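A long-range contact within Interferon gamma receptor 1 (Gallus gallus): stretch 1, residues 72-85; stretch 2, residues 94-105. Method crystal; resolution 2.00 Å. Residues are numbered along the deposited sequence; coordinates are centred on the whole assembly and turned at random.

Stretch 1 72-85: EINEIFHSYWFRIK
Stretch 2 94-105: QYVETDEFVLQK

Antiparallel chain segments are held in register by backbone hydrogen bonds, but the side-chain rotamers decide how the surface between them is filled. Residues 72-85 and 94-105 of the chicken interferon gamma receptor 1 illustrate this, burying 1207 Å² between them, both sides summed.

The two stretches run antiparallel in two short ladders. In the first, Ile84 and Val96 form a hydrogen-bonded pair, CA-CA 5.5 Å, with Ile84 N to Val96 O and Val96 N to Ile84 O both 3.0 Å. Arg83 and Glu97 are the neighbouring non-hydrogen-bonded pair, with CA atoms 4.2 Å apart, and Thr98 N donates to Phe82 O at 2.8 Å. The second is a single bridge: Tyr80 N to Phe101 O is 2.8 Å, Phe101 N to Tyr80 O is 2.9 Å, and the CA atoms lie 5.1 Å apart. The register shifts by one residue between the ladders. Across this shift the side chain of Thr98 (chi1 62°, p) substitutes for backbone: its OG1 accepts from Phe82 N at 3.2 Å and donates to Asp99 O at 3.0 Å. Phi/psi stay extended, from -135/148 at Tyr80 to -121/157 at Lys85, and -119/136 at Val96; the first stretch bends at Ile76 (-95/-26).

The clearest side-chain arrangement is a sandwich around Tyr95 (chi1 -84°, m; chi2 -67°). Arg83, p at chi1 and then fully extended (t, t, chi4 -179°), runs along one face and lays its guanidinium flat on it, centres 4.2 Å apart and planes at 3°, while its CD sits 3.9 Å from the ring centroid. Lys85, likewise p then t throughout, covers the opposite face, with CB 3.8 Å from the centroid. A water joins the polar ends, 3.1 Å from Lys85 NZ and 2.7 Å from Tyr95 OH.

Trp81 (chi1 -78°, m; chi2 -96°) starts sideways, but its indole end comes nearer the other stretch. One face receives Glu100 CA, 3.9 Å from the centroid of the five-membered ring. Glu100, extended by t at chi1 and chi2, carries its carboxylate to Ser79 (m), whose OG donates to Glu100 OE2 at a very short 2.5 Å.

Apolar contacts are made by Phe82 (chi1 -48°, m; chi2 95°), whose CE1 lies 4.1 Å from Phe101 CB, and by Ile73 (m, t), whose CD1 meets the Phe101 ring (chi1 t, chi2 87°) at CE2, 3.8 Å away. Tyr80 (m, chi2 -93°) braces its own stretch: its OH accepts from Asn74 N at 2.9 Å.

Beyond Phe101, Val102 (t) is the N-cap residue and a helix begins at Leu103 (-55/-44), followed by Gln104 (-61/-32). Leu103 points toward stretch 1, and its t, p rotamer places CD2 3.5 Å from CG1 of Ile76 (t, t). Gln104 N donates to Ile76 O at 2.9 Å. The backbone amide of Leu103 donates through N to a water at 2.8 Å, which donates to Glu75 O at 3.0 Å and His78 O at 2.7 Å, so one water ties the start of the helix to two carbonyls of the first stretch, beside that direct bond.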

# COMPACT_ATOMS: atom_id res chain seq x y z
N GLU A 72 -11.69 -7.32 -3.44
CA GLU A 72 -12.32 -7.21 -4.76
C GLU A 72 -11.29 -6.88 -5.83
O GLU A 72 -11.58 -6.91 -7.02
CB GLU A 72 -13.38 -6.11 -4.74
CG GLU A 72 -14.46 -6.31 -3.70
CD GLU A 72 -15.42 -7.42 -4.08
OE1 GLU A 72 -15.60 -7.66 -5.30
OE2 GLU A 72 -15.99 -8.04 -3.16
N ILE A 73 -10.09 -6.54 -5.40
CA ILE A 73 -9.06 -6.08 -6.31
C ILE A 73 -7.96 -7.12 -6.43
O ILE A 73 -7.24 -7.39 -5.48
CB ILE A 73 -8.47 -4.74 -5.85
CG1 ILE A 73 -9.58 -3.68 -5.87
CG2 ILE A 73 -7.28 -4.35 -6.71
CD1 ILE A 73 -9.20 -2.37 -5.21
N ASN A 74 -7.86 -7.73 -7.61
CA ASN A 74 -6.85 -8.76 -7.80
C ASN A 74 -6.14 -8.60 -9.13
O ASN A 74 -5.64 -9.57 -9.71
CB ASN A 74 -7.47 -10.14 -7.66
CG ASN A 74 -8.79 -10.25 -8.38
OD1 ASN A 74 -8.85 -10.13 -9.60
ND2 ASN A 74 -9.86 -10.48 -7.62
N GLU A 75 -6.10 -7.36 -9.60
CA GLU A 75 -5.36 -6.98 -10.79
C GLU A 75 -4.63 -5.71 -10.42
O GLU A 75 -5.24 -4.80 -9.85
CB GLU A 75 -6.32 -6.71 -11.95
CG GLU A 75 -7.12 -7.92 -12.42
CD GLU A 75 -6.25 -8.94 -13.15
OE1 GLU A 75 -5.12 -8.57 -13.55
OE2 GLU A 75 -6.68 -10.10 -13.30
N ILE A 76 -3.35 -5.63 -10.72
CA ILE A 76 -2.59 -4.43 -10.38
C ILE A 76 -2.52 -3.44 -11.56
O ILE A 76 -2.39 -2.24 -11.35
CB ILE A 76 -1.16 -4.78 -9.88
CG1 ILE A 76 -0.62 -3.67 -8.96
CG2 ILE A 76 -0.22 -5.05 -11.05
CD1 ILE A 76 0.58 -4.12 -8.10
N PHE A 77 -2.64 -3.95 -12.78
CA PHE A 77 -2.46 -3.12 -13.98
C PHE A 77 -3.76 -2.72 -14.66
O PHE A 77 -3.82 -1.67 -15.32
CB PHE A 77 -1.51 -3.80 -14.98
CG PHE A 77 -0.12 -3.98 -14.44
CD1 PHE A 77 0.66 -2.88 -14.12
CD2 PHE A 77 0.40 -5.24 -14.24
CE1 PHE A 77 1.94 -3.04 -13.61
CE2 PHE A 77 1.69 -5.41 -13.73
CZ PHE A 77 2.45 -4.30 -13.42
N HIS A 78 -4.81 -3.51 -14.51
CA HIS A 78 -6.08 -3.18 -15.14
C HIS A 78 -6.91 -2.26 -14.25
O HIS A 78 -6.62 -2.11 -13.07
CB HIS A 78 -6.87 -4.43 -15.50
CG HIS A 78 -6.15 -5.35 -16.43
ND1 HIS A 78 -5.83 -5.00 -17.72
CD2 HIS A 78 -5.69 -6.62 -16.26
CE1 HIS A 78 -5.20 -6.00 -18.31
NE2 HIS A 78 -5.11 -7.00 -17.45
N SER A 79 -7.94 -1.65 -14.84
CA SER A 79 -8.75 -0.63 -14.17
C SER A 79 -9.95 -1.20 -13.43
O SER A 79 -10.46 -2.29 -13.75
CB SER A 79 -9.23 0.41 -15.19
OG SER A 79 -8.14 1.07 -15.84
N TYR A 80 -10.40 -0.46 -12.42
CA TYR A 80 -11.62 -0.78 -11.69
C TYR A 80 -12.41 0.51 -11.53
O TYR A 80 -11.83 1.60 -11.44
CB TYR A 80 -11.30 -1.32 -10.29
CG TYR A 80 -10.75 -2.73 -10.22
CD1 TYR A 80 -11.60 -3.82 -10.03
CD2 TYR A 80 -9.39 -2.97 -10.30
CE1 TYR A 80 -11.10 -5.12 -9.94
CE2 TYR A 80 -8.88 -4.26 -10.20
CZ TYR A 80 -9.74 -5.33 -10.03
OH TYR A 80 -9.23 -6.59 -9.95
N TRP A 81 -13.73 0.40 -11.51
CA TRP A 81 -14.57 1.50 -11.10
C TRP A 81 -15.42 1.01 -9.93
O TRP A 81 -15.70 -0.18 -9.80
CB TRP A 81 -15.46 1.99 -12.25
CG TRP A 81 -14.72 2.85 -13.22
CD1 TRP A 81 -14.67 4.22 -13.25
CD2 TRP A 81 -13.91 2.40 -14.31
NE1 TRP A 81 -13.88 4.64 -14.28
CE2 TRP A 81 -13.40 3.55 -14.95
CE3 TRP A 81 -13.55 1.14 -14.80
CZ2 TRP A 81 -12.57 3.48 -16.07
CZ3 TRP A 81 -12.73 1.07 -15.91
CH2 TRP A 81 -12.25 2.23 -16.53
N PHE A 82 -15.82 1.94 -9.06
CA PHE A 82 -16.72 1.60 -7.96
C PHE A 82 -17.84 2.62 -7.91
O PHE A 82 -17.70 3.73 -8.42
CB PHE A 82 -15.98 1.55 -6.62
CG PHE A 82 -14.71 0.76 -6.65
CD1 PHE A 82 -13.49 1.39 -6.87
CD2 PHE A 82 -14.72 -0.61 -6.47
CE1 PHE A 82 -12.31 0.67 -6.90
CE2 PHE A 82 -13.55 -1.34 -6.50
CZ PHE A 82 -12.34 -0.70 -6.72
N ARG A 83 -18.97 2.25 -7.31
CA ARG A 83 -20.08 3.19 -7.21
C ARG A 83 -20.93 2.90 -5.98
O ARG A 83 -20.98 1.78 -5.49
CB ARG A 83 -20.93 3.19 -8.49
CG ARG A 83 -21.78 1.94 -8.69
CD ARG A 83 -22.56 2.05 -10.01
NE ARG A 83 -23.41 0.90 -10.31
CZ ARG A 83 -24.14 0.80 -11.42
NH1 ARG A 83 -24.12 1.77 -12.31
NH2 ARG A 83 -24.90 -0.27 -11.63
N ILE A 84 -21.60 3.93 -5.48
CA ILE A 84 -22.38 3.78 -4.27
C ILE A 84 -23.71 4.47 -4.40
O ILE A 84 -23.78 5.58 -4.89
CB ILE A 84 -21.66 4.42 -3.06
CG1 ILE A 84 -20.17 4.05 -3.05
CG2 ILE A 84 -22.36 4.02 -1.76
CD1 ILE A 84 -19.25 5.24 -3.13
N LYS A 85 -24.76 3.82 -3.91
CA LYS A 85 -26.06 4.49 -3.81
C LYS A 85 -26.49 4.49 -2.36
O LYS A 85 -26.06 3.64 -1.58
CB LYS A 85 -27.11 3.79 -4.67
CG LYS A 85 -27.46 2.39 -4.18
CD LYS A 85 -28.64 1.80 -4.95
CE LYS A 85 -28.81 0.32 -4.62
NZ LYS A 85 -29.99 -0.28 -5.31
N GLN A 94 -29.64 7.48 -6.82
CA GLN A 94 -28.96 6.88 -7.95
C GLN A 94 -27.53 6.63 -7.49
O GLN A 94 -27.12 7.11 -6.42
CB GLN A 94 -28.97 7.82 -9.16
CG GLN A 94 -30.36 8.32 -9.55
CD GLN A 94 -31.24 7.25 -10.18
OE1 GLN A 94 -30.94 6.05 -10.13
NE2 GLN A 94 -32.35 7.67 -10.77
N TYR A 95 -26.77 5.89 -8.28
CA TYR A 95 -25.39 5.58 -7.94
C TYR A 95 -24.49 6.75 -8.30
O TYR A 95 -24.75 7.48 -9.24
CB TYR A 95 -24.91 4.36 -8.71
CG TYR A 95 -25.25 3.04 -8.08
CD1 TYR A 95 -24.67 2.64 -6.88
CD2 TYR A 95 -26.11 2.16 -8.72
CE1 TYR A 95 -24.97 1.41 -6.32
CE2 TYR A 95 -26.41 0.93 -8.17
CZ TYR A 95 -25.84 0.57 -6.98
OH TYR A 95 -26.14 -0.66 -6.44
N VAL A 96 -23.43 6.92 -7.53
CA VAL A 96 -22.40 7.87 -7.89
C VAL A 96 -21.12 7.07 -8.07
O VAL A 96 -20.81 6.19 -7.26
CB VAL A 96 -22.21 8.96 -6.81
CG1 VAL A 96 -21.99 8.32 -5.46
CG2 VAL A 96 -21.05 9.89 -7.18
N GLU A 97 -20.39 7.38 -9.14
CA GLU A 97 -19.24 6.60 -9.56
C GLU A 97 -17.92 7.24 -9.13
O GLU A 97 -17.80 8.47 -9.08
CB GLU A 97 -19.27 6.46 -11.09
CG GLU A 97 -18.31 5.45 -11.67
CD GLU A 97 -18.60 5.17 -13.14
OE1 GLU A 97 -18.11 5.93 -14.01
OE2 GLU A 97 -19.32 4.18 -13.42
N THR A 98 -16.92 6.42 -8.82
CA THR A 98 -15.60 6.95 -8.47
C THR A 98 -14.78 7.25 -9.73
O THR A 98 -15.15 6.83 -10.85
CB THR A 98 -14.79 5.96 -7.61
OG1 THR A 98 -14.56 4.75 -8.34
CG2 THR A 98 -15.51 5.63 -6.30
N ASP A 99 -13.68 7.96 -9.55
CA ASP A 99 -12.65 8.06 -10.58
C ASP A 99 -12.18 6.65 -10.93
O ASP A 99 -12.32 5.71 -10.14
CB ASP A 99 -11.44 8.86 -10.10
CG ASP A 99 -11.76 10.32 -9.83
OD1 ASP A 99 -12.75 10.85 -10.40
OD2 ASP A 99 -11.01 10.95 -9.05
N GLU A 100 -11.62 6.51 -12.13
CA GLU A 100 -10.97 5.27 -12.53
C GLU A 100 -9.89 4.93 -11.51
O GLU A 100 -9.15 5.81 -11.06
CB GLU A 100 -10.34 5.43 -13.91
CG GLU A 100 -9.48 4.26 -14.34
CD GLU A 100 -9.00 4.41 -15.79
OE1 GLU A 100 -9.25 5.47 -16.39
OE2 GLU A 100 -8.38 3.47 -16.31
N PHE A 101 -9.77 3.65 -11.17
CA PHE A 101 -8.77 3.23 -10.21
C PHE A 101 -7.87 2.15 -10.79
O PHE A 101 -8.35 1.12 -11.27
CB PHE A 101 -9.40 2.76 -8.89
CG PHE A 101 -8.40 2.18 -7.92
CD1 PHE A 101 -7.71 3.01 -7.03
CD2 PHE A 101 -8.13 0.83 -7.89
CE1 PHE A 101 -6.79 2.48 -6.12
CE2 PHE A 101 -7.21 0.29 -6.99
CZ PHE A 101 -6.54 1.11 -6.11
N VAL A 102 -6.57 2.41 -10.73
CA VAL A 102 -5.56 1.46 -11.14
C VAL A 102 -4.53 1.32 -10.03
O VAL A 102 -3.86 2.29 -9.69
CB VAL A 102 -4.86 1.93 -12.41
CG1 VAL A 102 -3.87 0.89 -12.87
CG2 VAL A 102 -5.88 2.23 -13.50
N LEU A 103 -4.42 0.12 -9.47
CA LEU A 103 -3.56 -0.09 -8.31
C LEU A 103 -2.12 0.35 -8.55
O LEU A 103 -1.52 0.99 -7.69
CB LEU A 103 -3.61 -1.55 -7.84
CG LEU A 103 -2.85 -1.87 -6.55
CD1 LEU A 103 -3.43 -1.09 -5.37
CD2 LEU A 103 -2.88 -3.36 -6.27
N GLN A 104 -1.57 0.01 -9.71
CA GLN A 104 -0.20 0.38 -10.06
C GLN A 104 0.01 1.89 -10.08
O GLN A 104 1.11 2.38 -9.80
CB GLN A 104 0.18 -0.21 -11.43
CG GLN A 104 1.54 0.22 -11.96
CD GLN A 104 1.48 1.50 -12.77
OE1 GLN A 104 0.59 1.67 -13.61
NE2 GLN A 104 2.42 2.40 -12.53
N LYS A 105 -1.04 2.62 -10.44
CA LYS A 105 -0.95 4.07 -10.57
C LYS A 105 -1.32 4.74 -9.27
O LYS A 105 -0.66 5.68 -8.83
CB LYS A 105 -1.88 4.58 -11.67
CG LYS A 105 -1.52 4.10 -13.07
CD LYS A 105 -2.60 4.50 -14.07
CE LYS A 105 -2.86 6.00 -14.07
NZ LYS A 105 -3.97 6.37 -15.01
O HOH W 1 -6.03 -1.99 -10.43
O HOH W 2 -1.49 0.13 -15.49
O HOH W 3 -28.38 -1.99 -7.32